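Putative Acetyltransferase (Pyrococcus horikoshii, PDB 3DDD) binds coenzyme A and is probably an acyltransferase of the GNAT family. Local coordinates at residues A[34-39]-A[93-98]; A[85-90]-A[120-125]; A[172-177]-A[203-208]. All coordinates share one frame; numbering follows the deposited sequence.

Contact 1: A[34-39]-A[93-98]; sequences VSIFID and GVKKAY. With COA (coenzyme A), chain B.
Asp39, on the helix 30-41, meets the two lysines just after the strand 86-94. Asp39 CB is 4.0 Å from Lys95 CG, where the two side chains cross at about a right angle. From there CG runs anti to the backbone N (chi1 -176°), which carries the carboxylate across to the backbone of Lys95 and Lys96. OD1 takes two donors from opposite faces of the carboxylate plane. One is the backbone N of Lys96, 2.8 Å from Asp39 OD1 and almost straight at 174°; the other is the ammonium of the same residue, a salt bridge with Lys96 NZ 3.1 Å from Asp39 OD1. To get there the Lys96 chain folds back at chi3 and chi4, and its NZ also donates to the Asp39 carbonyl O at 2.6 Å from above the carbonyl plane, and to Asn42. Asp39 OD2 rests against Lys95 CB at 3.5 Å and receives a water that in turn accepts from Ala97 N.

In the GNAT fold of this protein, the helix 30-41 here meets the strand whose Val94 binds coenzyme A: Val94 N gives its hydrogen to the pantetheine carbonyl O9P of coenzyme A at 2.8 Å. Ile36 CG2 sits against the Gly93 carbonyl, 3.5 Å from Gly93 O. The extended Lys95 crosses Ile36 at about a right angle, its CE 4.2 Å from Ile36 CG1, before NZ pairs with Glu73.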
loop_
_atom_site.group_PDB
_atom_site.type_symbol
_atom_site.label_atom_id
_atom_site.label_comp_id
_atom_site.label_asym_id
_atom_site.label_seq_id
_atom_site.Cartn_x
_atom_site.Cartn_y
_atom_site.Cartn_z
ATOM N N VAL A 34 -3.375 15.350 -2.003
ATOM C CA VAL A 34 -3.997 14.855 -3.223
ATOM C C VAL A 34 -3.422 15.516 -4.470
ATOM O O VAL A 34 -3.174 14.847 -5.479
ATOM C CB VAL A 34 -5.526 15.029 -3.211
ATOM C CG1 VAL A 34 -6.102 14.645 -4.596
ATOM C CG2 VAL A 34 -6.173 14.135 -2.104
ATOM N N SER A 35 -3.201 16.826 -4.404
ATOM C CA SER A 35 -2.610 17.581 -5.518
ATOM C C SER A 35 -1.170 17.151 -5.817
ATOM O O SER A 35 -0.792 16.968 -6.976
ATOM C CB SER A 35 -2.633 19.073 -5.204
ATOM O OG SER A 35 -3.980 19.537 -5.208
ATOM N N ILE A 36 -0.377 16.970 -4.769
ATOM C CA ILE A 36 0.969 16.440 -4.933
ATOM C C ILE A 36 0.905 15.093 -5.624
ATOM O O ILE A 36 1.660 14.847 -6.592
ATOM C CB ILE A 36 1.732 16.285 -3.607
ATOM C CG1 ILE A 36 2.064 17.665 -3.031
ATOM C CG2 ILE A 36 3.016 15.519 -3.846
ATOM C CD1 ILE A 36 2.083 17.706 -1.553
ATOM N N PHE A 37 0.002 14.230 -5.148
ATOM C CA PHE A 37 -0.036 12.851 -5.633
ATOM C C PHE A 37 -0.426 12.789 -7.113
ATOM O O PHE A 37 0.176 12.055 -7.855
ATOM C CB PHE A 37 -0.964 11.969 -4.803
ATOM C CG PHE A 37 -1.148 10.605 -5.384
ATOM C CD1 PHE A 37 -0.283 9.584 -5.063
ATOM C CD2 PHE A 37 -2.169 10.350 -6.288
ATOM C CE1 PHE A 37 -0.448 8.319 -5.608
ATOM C CE2 PHE A 37 -2.338 9.099 -6.832
ATOM C CZ PHE A 37 -1.485 8.083 -6.500
ATOM N N ILE A 38 -1.413 13.593 -7.512
ATOM C CA ILE A 38 -1.949 13.614 -8.867
ATOM C C ILE A 38 -0.917 14.163 -9.859
ATOM O O ILE A 38 -0.773 13.639 -10.960
ATOM C CB ILE A 38 -3.266 14.452 -8.906
ATOM C CG1 ILE A 38 -4.420 13.650 -8.275
ATOM C CG2 ILE A 38 -3.630 14.855 -10.319
ATOM C CD1 ILE A 38 -5.695 14.485 -8.144
ATOM N N ASP A 39 -0.241 15.244 -9.480
ATOM C CA ASP A 39 0.964 15.713 -10.171
ATOM C C ASP A 39 2.051 14.604 -10.248
ATOM O O ASP A 39 2.387 14.100 -11.334
ATOM C CB ASP A 39 1.470 16.981 -9.485
ATOM C CG ASP A 39 2.647 17.606 -10.185
ATOM O OD1 ASP A 39 3.465 16.879 -10.767
ATOM O OD2 ASP A 39 2.783 18.834 -10.135
ATOM N N GLY A 93 6.003 11.150 -3.187
ATOM C CA GLY A 93 5.586 11.980 -4.290
ATOM C C GLY A 93 6.151 13.372 -4.162
ATOM O O GLY A 93 6.029 13.999 -3.105
ATOM N N VAL A 94 6.787 13.845 -5.240
ATOM C CA VAL A 94 7.207 15.240 -5.359
ATOM C C VAL A 94 6.699 15.760 -6.671
ATOM O O VAL A 94 6.798 15.089 -7.694
ATOM C CB VAL A 94 8.716 15.348 -5.250
ATOM C CG1 VAL A 94 9.242 16.783 -5.603
ATOM C CG2 VAL A 94 9.130 14.913 -3.812
ATOM N N LYS A 95 6.124 16.960 -6.632
ATOM C CA LYS A 95 5.511 17.566 -7.802
ATOM C C LYS A 95 6.558 17.679 -8.884
ATOM O O LYS A 95 7.686 18.008 -8.592
ATOM C CB LYS A 95 4.955 18.943 -7.449
ATOM C CG LYS A 95 3.585 18.929 -6.769
ATOM C CD LYS A 95 3.171 20.363 -6.487
ATOM C CE LYS A 95 1.711 20.493 -6.102
ATOM N NZ LYS A 95 1.416 21.913 -5.878
ATOM N N LYS A 96 6.185 17.401 -10.131
ATOM C CA LYS A 96 7.161 17.262 -11.227
ATOM C C LYS A 96 8.093 18.450 -11.366
ATOM O O LYS A 96 9.265 18.254 -11.653
ATOM C CB LYS A 96 6.481 16.959 -12.577
ATOM C CG LYS A 96 5.894 15.523 -12.659
ATOM C CD LYS A 96 5.289 15.187 -14.012
ATOM C CE LYS A 96 3.999 15.979 -14.269
ATOM N NZ LYS A 96 2.832 15.506 -13.446
ATOM N N ALA A 97 7.598 19.664 -11.122
ATOM C CA ALA A 97 8.424 20.883 -11.222
ATOM C C ALA A 97 9.559 20.926 -10.197
ATOM O O ALA A 97 10.491 21.720 -10.306
ATOM C CB ALA A 97 7.550 22.157 -11.086
ATOM N N TYR A 98 9.468 20.081 -9.183
ATOM C CA TYR A 98 10.374 20.162 -8.046
ATOM C C TYR A 98 11.196 18.899 -7.909
ATOM O O TYR A 98 11.961 18.747 -6.954
ATOM C CB TYR A 98 9.565 20.438 -6.777
ATOM C CG TYR A 98 8.998 21.825 -6.740
ATOM C CD1 TYR A 98 9.779 22.900 -6.328
ATOM C CD2 TYR A 98 7.689 22.078 -7.131
ATOM C CE1 TYR A 98 9.272 24.205 -6.300
ATOM C CE2 TYR A 98 7.173 23.379 -7.118
ATOM C CZ TYR A 98 7.975 24.436 -6.692
ATOM O OH TYR A 98 7.481 25.722 -6.652
HETATM N N1A COA B . 14.232 8.249 -12.881
HETATM C C2A COA B . 15.135 7.432 -12.248
HETATM N N3A COA B . 15.524 7.720 -10.956
HETATM C C4A COA B . 14.998 8.821 -10.344
HETATM C C5A COA B . 14.077 9.643 -10.955
HETATM C C6A COA B . 13.702 9.348 -12.244
HETATM N N6A COA B . 13.099 10.310 -12.907
HETATM N N7A COA B . 13.721 10.648 -10.122
HETATM C C8A COA B . 14.393 10.448 -8.970
HETATM N N9A COA B . 15.175 9.321 -9.102
HETATM C C1B COA B . 15.961 8.628 -8.067
HETATM C C2B COA B . 17.452 8.762 -8.352
HETATM O O2B COA B . 18.195 7.684 -7.866
HETATM C C3B COA B . 17.796 9.986 -7.548
HETATM O O3B COA B . 19.158 10.036 -7.294
HETATM P P3B COA B . 20.183 10.737 -8.315
HETATM O O7A COA B . 21.520 10.913 -7.606
HETATM O O8A COA B . 19.630 12.091 -8.653
HETATM O O9A COA B . 20.456 9.771 -9.418
HETATM C C4B COA B . 16.966 9.715 -6.318
HETATM O O4B COA B . 15.733 9.284 -6.847
HETATM C C5B COA B . 16.785 10.894 -5.386
HETATM O O5B COA B . 16.400 12.004 -6.125
HETATM P P1A COA B . 15.476 13.095 -5.423
HETATM O O1A COA B . 15.714 14.424 -6.091
HETATM O O2A COA B . 15.699 13.191 -3.938
HETATM O O3A COA B . 14.030 12.475 -5.732
HETATM P P2A COA B . 12.733 13.380 -6.006
HETATM O O4A COA B . 12.611 14.639 -5.224
HETATM O O5A COA B . 12.614 13.632 -7.499
HETATM O O6A COA B . 11.538 12.345 -5.646
HETATM C CBP COA B . 10.229 10.314 -6.313
HETATM C CCP COA B . 11.595 11.021 -6.146
HETATM C CDP COA B . 9.372 10.664 -5.096
HETATM C CEP COA B . 10.518 8.805 -6.315
HETATM C CAP COA B . 9.524 10.501 -7.672
HETATM O OAP COA B . 10.180 11.388 -8.521
HETATM C C9P COA B . 8.039 10.794 -7.671
HETATM O O9P COA B . 7.409 11.712 -6.879
HETATM N N8P COA B . 7.266 10.127 -8.499
HETATM C C7P COA B . 6.037 9.599 -7.974
HETATM C C6P COA B . 5.668 8.275 -8.581
HETATM C C5P COA B . 6.826 7.341 -8.653
HETATM O O5P COA B . 7.069 6.881 -9.798
HETATM N N4P COA B . 7.529 7.078 -7.513
HETATM C C3P COA B . 7.033 6.902 -6.127
HETATM C C2P COA B . 6.700 5.458 -5.646
HETATM S S1P COA B . 8.068 4.317 -5.196
HETATM O O HOH W 1 4.870 20.378 -11.066
#

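Contact 2: A[85-90]-A[120-125]; sequences KQAWIG and DTIRLD. With EDO (1,2-ethanediol), chain E.
Trp88 and Arg123 lie side by side on one face of two parallel strands, and the indole is turned steeply to the guanidinium, their planes 68° apart. Arg123 CB sits over the six-membered ring, 3.8 Å from the Trp88 ring centroid, a CH-pi contact close to the ring normal. Further out, a bend at chi3 (82°) turns the arginine head toward the strand 86-94, so that Trp88 CZ3 comes over a face of the guanidinium, 3.5 Å from Arg123 NH1.

Gln86 takes the edge of the same guanidinium. Its amide is nearly coplanar with it, 12° apart, and Arg123 NH1 donates in plane to a lone pair of Gln86 OE1 at 2.9 Å. Three partners thus fix the rotation of the arginine head: the glutamine, and Glu142 and Glu274, which both form salt bridges with NH2. At the other end of the indole, Trp88 NE1 reaches Asp125 OD2 at 3.2 Å in a weak, bent bond; OD2 also pairs with Arg265, and OD1 with Thr145.

The other face is apolar. Ile89 CD1 packs on Ile122 CG2 at 3.6 Å, with Ala87 CB beside Ile122, and Phe108 and Leu112 of the helix 103-118 cover this side. Between the faces runs the backbone ladder, Ala87 N to Thr121 O, Arg123 N to Ala87 O at 2.9 Å, and Ile89 N to Arg123 O. Water joins Ile89 O to Asp125 N where the strands begin to part. Two parallel strands linked through the helix 103-118 make a beta-alpha-beta unit, and their splaying beside coenzyme A, which touches Asp125, is consistent with the V-shaped opening between the two strands in which GNAT enzymes hold the cofactor.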
loop_
_atom_site.group_PDB
_atom_site.type_symbol
_atom_site.label_atom_id
_atom_site.label_comp_id
_atom_site.label_asym_id
_atom_site.label_seq_id
_atom_site.Cartn_x
_atom_site.Cartn_y
_atom_site.Cartn_z
ATOM N N LYS A 85 6.156 -5.268 14.033
ATOM C CA LYS A 85 7.531 -5.685 13.796
ATOM C C LYS A 85 8.172 -4.919 12.663
ATOM O O LYS A 85 9.385 -4.945 12.502
ATOM C CB LYS A 85 7.535 -7.148 13.397
ATOM C CG LYS A 85 7.022 -8.129 14.473
ATOM C CD LYS A 85 7.281 -9.584 14.039
ATOM C CE LYS A 85 6.404 -10.570 14.820
ATOM N NZ LYS A 85 4.976 -10.447 14.373
ATOM N N GLN A 86 7.338 -4.300 11.832
ATOM C CA GLN A 86 7.797 -3.613 10.633
ATOM C C GLN A 86 6.982 -2.344 10.402
ATOM O O GLN A 86 5.893 -2.156 10.978
ATOM C CB GLN A 86 7.677 -4.551 9.427
ATOM C CG GLN A 86 6.229 -4.955 9.098
ATOM C CD GLN A 86 6.123 -5.965 7.986
ATOM O OE1 GLN A 86 7.060 -6.165 7.226
ATOM N NE2 GLN A 86 4.958 -6.591 7.867
ATOM N N ALA A 87 7.530 -1.467 9.576
ATOM C CA ALA A 87 6.779 -0.320 9.029
ATOM C C ALA A 87 6.880 -0.386 7.527
ATOM O O ALA A 87 7.852 -0.923 6.990
ATOM C CB ALA A 87 7.323 1.004 9.534
ATOM N N TRP A 88 5.854 0.144 6.863
ATOM C CA TRP A 88 5.849 0.325 5.413
ATOM C C TRP A 88 5.998 1.798 5.080
ATOM O O TRP A 88 5.337 2.642 5.669
ATOM C CB TRP A 88 4.531 -0.193 4.790
ATOM C CG TRP A 88 4.761 -0.974 3.572
ATOM C CD1 TRP A 88 4.732 -0.522 2.278
ATOM C CD2 TRP A 88 5.151 -2.336 3.507
ATOM N NE1 TRP A 88 5.039 -1.533 1.426
ATOM C CE2 TRP A 88 5.287 -2.664 2.148
ATOM C CE3 TRP A 88 5.322 -3.338 4.460
ATOM C CZ2 TRP A 88 5.672 -3.910 1.732
ATOM C CZ3 TRP A 88 5.670 -4.591 4.033
ATOM C CH2 TRP A 88 5.818 -4.871 2.687
ATOM N N ILE A 89 6.866 2.118 4.135
ATOM C CA ILE A 89 6.880 3.475 3.600
ATOM C C ILE A 89 6.167 3.463 2.241
ATOM O O ILE A 89 6.439 2.609 1.354
ATOM C CB ILE A 89 8.294 4.081 3.552
ATOM C CG1 ILE A 89 8.738 4.433 4.975
ATOM C CG2 ILE A 89 8.333 5.358 2.708
ATOM C CD1 ILE A 89 10.250 4.547 5.161
ATOM N N GLY A 90 5.202 4.364 2.122
ATOM C CA GLY A 90 4.447 4.512 0.907
ATOM C C GLY A 90 4.039 5.930 0.594
ATOM O O GLY A 90 4.312 6.856 1.370
ATOM N N ASP A 120 12.603 -2.476 13.744
ATOM C CA ASP A 120 13.869 -2.928 13.179
ATOM C C ASP A 120 13.815 -3.357 11.712
ATOM O O ASP A 120 14.843 -3.658 11.100
ATOM C CB ASP A 120 14.432 -4.064 14.038
ATOM C CG ASP A 120 14.823 -3.595 15.444
ATOM O OD1 ASP A 120 15.131 -2.393 15.657
ATOM O OD2 ASP A 120 14.808 -4.445 16.339
ATOM N N THR A 121 12.639 -3.368 11.134
ATOM C CA THR A 121 12.520 -3.636 9.713
ATOM C C THR A 121 11.614 -2.609 9.077
ATOM O O THR A 121 10.549 -2.319 9.592
ATOM C CB THR A 121 12.026 -5.044 9.471
ATOM O OG1 THR A 121 13.048 -5.924 9.932
ATOM C CG2 THR A 121 11.752 -5.297 7.953
ATOM N N ILE A 122 12.070 -2.033 7.969
ATOM C CA ILE A 122 11.241 -1.131 7.180
ATOM C C ILE A 122 11.198 -1.679 5.767
ATOM O O ILE A 122 12.217 -2.051 5.207
ATOM C CB ILE A 122 11.756 0.340 7.234
ATOM C CG1 ILE A 122 11.558 0.917 8.647
ATOM C CG2 ILE A 122 11.023 1.212 6.238
ATOM C CD1 ILE A 122 12.363 2.162 8.927
ATOM N N ARG A 123 9.999 -1.730 5.202
ATOM C CA ARG A 123 9.814 -2.233 3.856
ATOM C C ARG A 123 8.985 -1.275 3.004
ATOM O O ARG A 123 8.340 -0.353 3.499
ATOM C CB ARG A 123 9.168 -3.617 3.899
ATOM C CG ARG A 123 10.031 -4.630 4.600
ATOM C CD ARG A 123 9.274 -5.834 5.011
ATOM N NE ARG A 123 9.099 -6.813 3.941
ATOM C CZ ARG A 123 8.092 -7.679 3.885
ATOM N NH1 ARG A 123 7.111 -7.662 4.799
ATOM N NH2 ARG A 123 8.032 -8.530 2.871
ATOM N N LEU A 124 9.024 -1.519 1.708
ATOM C CA LEU A 124 8.328 -0.691 0.737
ATOM C C LEU A 124 8.261 -1.393 -0.610
ATOM O O LEU A 124 8.986 -2.345 -0.859
ATOM C CB LEU A 124 9.032 0.662 0.575
ATOM C CG LEU A 124 10.516 0.650 0.192
ATOM C CD1 LEU A 124 10.727 0.415 -1.323
ATOM C CD2 LEU A 124 11.157 1.923 0.627
ATOM N N ASP A 125 7.395 -0.875 -1.468
ATOM C CA ASP A 125 7.250 -1.307 -2.856
ATOM C C ASP A 125 7.660 -0.196 -3.794
ATOM O O ASP A 125 6.946 0.801 -3.946
ATOM C CB ASP A 125 5.824 -1.742 -3.102
ATOM C CG ASP A 125 5.516 -3.030 -2.395
ATOM O OD1 ASP A 125 6.101 -4.051 -2.811
ATOM O OD2 ASP A 125 4.707 -3.027 -1.427
HETATM C C1 EDO E . 14.775 0.054 10.698
HETATM O O1 EDO E . 15.485 0.222 11.922
HETATM C C2 EDO E . 15.785 -0.168 9.588
HETATM O O2 EDO E . 16.657 -1.258 9.909
HETATM O O HOH W 2 11.119 -4.350 15.382
HETATM O O HOH W 3 5.779 1.203 -0.712
#

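Contact 3: A[172-177]-A[203-208]; sequences KEIDKK and EGFGLV
In the C-terminal GNAT domain, the helix 169-179 packs across the strand 204-209, the segment axes 83° apart and 9.0 Å at closest approach. Ile174 and Phe205 meet where they cross. The phenyl ring presents its edge to the helix: Ile174 CG2 lies in the ring plane, 3.7 Å from Phe205 CD2, and the two side chains slide past each other in opposite directions. Phe205 CG stands between the backbone N and the carbonyl carbon (chi1 80°), which sends the ring out from the strand toward the helix. Ile174 CD1 reaches the other way, to Glu203 O at 3.5 Å, at the classic beta bulge that Glu203 and Gly204 form opposite Ala200.

The Asp175 and Phe205 side chains cross at about a right angle. Asp175 OD1 sits at the ring edge, 3.4 Å from Phe205 CZ, and the carboxylate plane is turned 68° from the ring. Val217 of the strand 212-218 touches all three of these side chains, and Leu187 of the helix 184-192 also packs on Phe205.

The contact is mainly apolar, yet it buries a carboxylate. A salt bridge from Arg183 NE to Asp175 OD2 meets that charge, and the weakly positive ring edge may add slightly to the other bond that OD1 makes.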
loop_
_atom_site.group_PDB
_atom_site.type_symbol
_atom_site.label_atom_id
_atom_site.label_comp_id
_atom_site.label_asym_id
_atom_site.label_seq_id
_atom_site.Cartn_x
_atom_site.Cartn_y
_atom_site.Cartn_z
ATOM N N LYS A 172 -8.158 -12.881 11.081
ATOM C CA LYS A 172 -7.034 -12.245 11.743
ATOM C C LYS A 172 -5.835 -13.184 11.796
ATOM O O LYS A 172 -4.715 -12.767 11.550
ATOM C CB LYS A 172 -7.409 -11.784 13.156
ATOM C CG LYS A 172 -8.564 -10.784 13.200
ATOM C CD LYS A 172 -8.961 -10.349 14.625
ATOM C CE LYS A 172 -9.956 -9.197 14.527
ATOM N NZ LYS A 172 -10.778 -9.035 15.744
ATOM N N GLU A 173 -6.077 -14.455 12.095
ATOM C CA GLU A 173 -5.012 -15.464 12.181
ATOM C C GLU A 173 -4.376 -15.804 10.834
ATOM O O GLU A 173 -3.167 -15.857 10.719
ATOM C CB GLU A 173 -5.538 -16.734 12.855
ATOM C CG GLU A 173 -5.562 -16.626 14.389
ATOM C CD GLU A 173 -6.644 -17.474 15.048
ATOM O OE1 GLU A 173 -6.921 -18.600 14.555
ATOM O OE2 GLU A 173 -7.207 -17.015 16.088
ATOM N N ILE A 174 -5.189 -16.036 9.812
ATOM C CA ILE A 174 -4.647 -16.325 8.475
ATOM C C ILE A 174 -3.925 -15.112 7.854
ATOM O O ILE A 174 -2.948 -15.280 7.136
ATOM C CB ILE A 174 -5.727 -16.944 7.527
ATOM C CG1 ILE A 174 -5.038 -17.746 6.423
ATOM C CG2 ILE A 174 -6.708 -15.858 6.985
ATOM C CD1 ILE A 174 -6.009 -18.395 5.440
ATOM N N ASP A 175 -4.354 -13.893 8.168
ATOM C CA ASP A 175 -3.666 -12.700 7.654
ATOM C C ASP A 175 -2.320 -12.477 8.341
ATOM O O ASP A 175 -1.314 -12.112 7.710
ATOM C CB ASP A 175 -4.553 -11.462 7.765
ATOM C CG ASP A 175 -4.021 -10.321 6.950
ATOM O OD1 ASP A 175 -3.902 -10.485 5.717
ATOM O OD2 ASP A 175 -3.669 -9.286 7.541
ATOM N N LYS A 176 -2.292 -12.735 9.632
ATOM C CA LYS A 176 -1.066 -12.639 10.409
ATOM C C LYS A 176 -0.014 -13.627 9.859
ATOM O O LYS A 176 1.182 -13.327 9.772
ATOM C CB LYS A 176 -1.410 -12.870 11.899
ATOM C CG LYS A 176 -0.261 -13.178 12.849
ATOM C CD LYS A 176 0.510 -11.925 13.245
ATOM C CE LYS A 176 1.784 -12.235 14.060
ATOM N NZ LYS A 176 2.379 -10.946 14.550
ATOM N N LYS A 177 -0.470 -14.809 9.488
ATOM C CA LYS A 177 0.374 -15.833 8.898
ATOM C C LYS A 177 0.885 -15.419 7.485
ATOM O O LYS A 177 2.065 -15.548 7.177
ATOM C CB LYS A 177 -0.458 -17.120 8.874
ATOM C CG LYS A 177 0.224 -18.384 8.463
ATOM C CD LYS A 177 -0.757 -19.584 8.607
ATOM N N GLU A 203 -10.939 -20.790 5.169
ATOM C CA GLU A 203 -9.650 -21.058 4.523
ATOM C C GLU A 203 -9.159 -19.902 3.667
ATOM O O GLU A 203 -8.097 -19.996 3.064
ATOM C CB GLU A 203 -9.758 -22.286 3.611
ATOM C CG GLU A 203 -10.049 -23.635 4.279
ATOM C CD GLU A 203 -10.223 -24.748 3.231
ATOM O OE1 GLU A 203 -9.569 -24.671 2.154
ATOM O OE2 GLU A 203 -11.008 -25.691 3.479
ATOM N N GLY A 204 -9.925 -18.818 3.576
ATOM C CA GLY A 204 -9.459 -17.694 2.805
ATOM C C GLY A 204 -10.352 -16.494 2.878
ATOM O O GLY A 204 -11.499 -16.609 3.256
ATOM N N PHE A 205 -9.789 -15.338 2.545
ATOM C CA PHE A 205 -10.536 -14.093 2.486
ATOM C C PHE A 205 -9.951 -13.150 1.439
ATOM O O PHE A 205 -8.762 -13.233 1.091
ATOM C CB PHE A 205 -10.604 -13.384 3.862
ATOM C CG PHE A 205 -9.367 -12.601 4.210
ATOM C CD1 PHE A 205 -9.247 -11.270 3.852
ATOM C CD2 PHE A 205 -8.320 -13.201 4.912
ATOM C CE1 PHE A 205 -8.128 -10.557 4.152
ATOM C CE2 PHE A 205 -7.177 -12.499 5.221
ATOM C CZ PHE A 205 -7.066 -11.177 4.838
ATOM N N GLY A 206 -10.812 -12.260 0.959
ATOM C CA GLY A 206 -10.411 -11.138 0.137
ATOM C C GLY A 206 -11.159 -9.880 0.540
ATOM O O GLY A 206 -12.315 -9.952 0.981
ATOM N N LEU A 207 -10.487 -8.731 0.417
ATOM C CA LEU A 207 -11.097 -7.446 0.741
ATOM C C LEU A 207 -11.304 -6.694 -0.558
ATOM O O LEU A 207 -10.397 -6.599 -1.338
ATOM C CB LEU A 207 -10.212 -6.652 1.685
ATOM C CG LEU A 207 -10.779 -5.324 2.199
ATOM C CD1 LEU A 207 -11.925 -5.561 3.185
ATOM C CD2 LEU A 207 -9.625 -4.555 2.848
ATOM N N VAL A 208 -12.517 -6.229 -0.815
ATOM C CA VAL A 208 -12.834 -5.562 -2.067
ATOM C C VAL A 208 -13.213 -4.134 -1.733
ATOM O O VAL A 208 -14.149 -3.902 -0.979
ATOM C CB VAL A 208 -13.990 -6.277 -2.828
ATOM C CG1 VAL A 208 -14.318 -5.552 -4.124
ATOM C CG2 VAL A 208 -13.611 -7.684 -3.120
#

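From the N terminus, contact 1 opens on the helix 30-41 and closes 54 residues later at the end of the strand 86-94. Contact 2 opens before that, on the same strand, and closes on the strand 121-126, so the two loops cross and their segments 85-90 and 93-98 nearly adjoin. Together they tie the first helix, the central strands and the coenzyme A site of the N-terminal GNAT region. Contact 3 follows in series, closing a shorter loop within the second GNAT region, with contact 1 on the other side of the chain's centre. Contacts 2 and 3 meet at Lys85 and Lys176, whose amino ends are modelled close together, a doubtful detail.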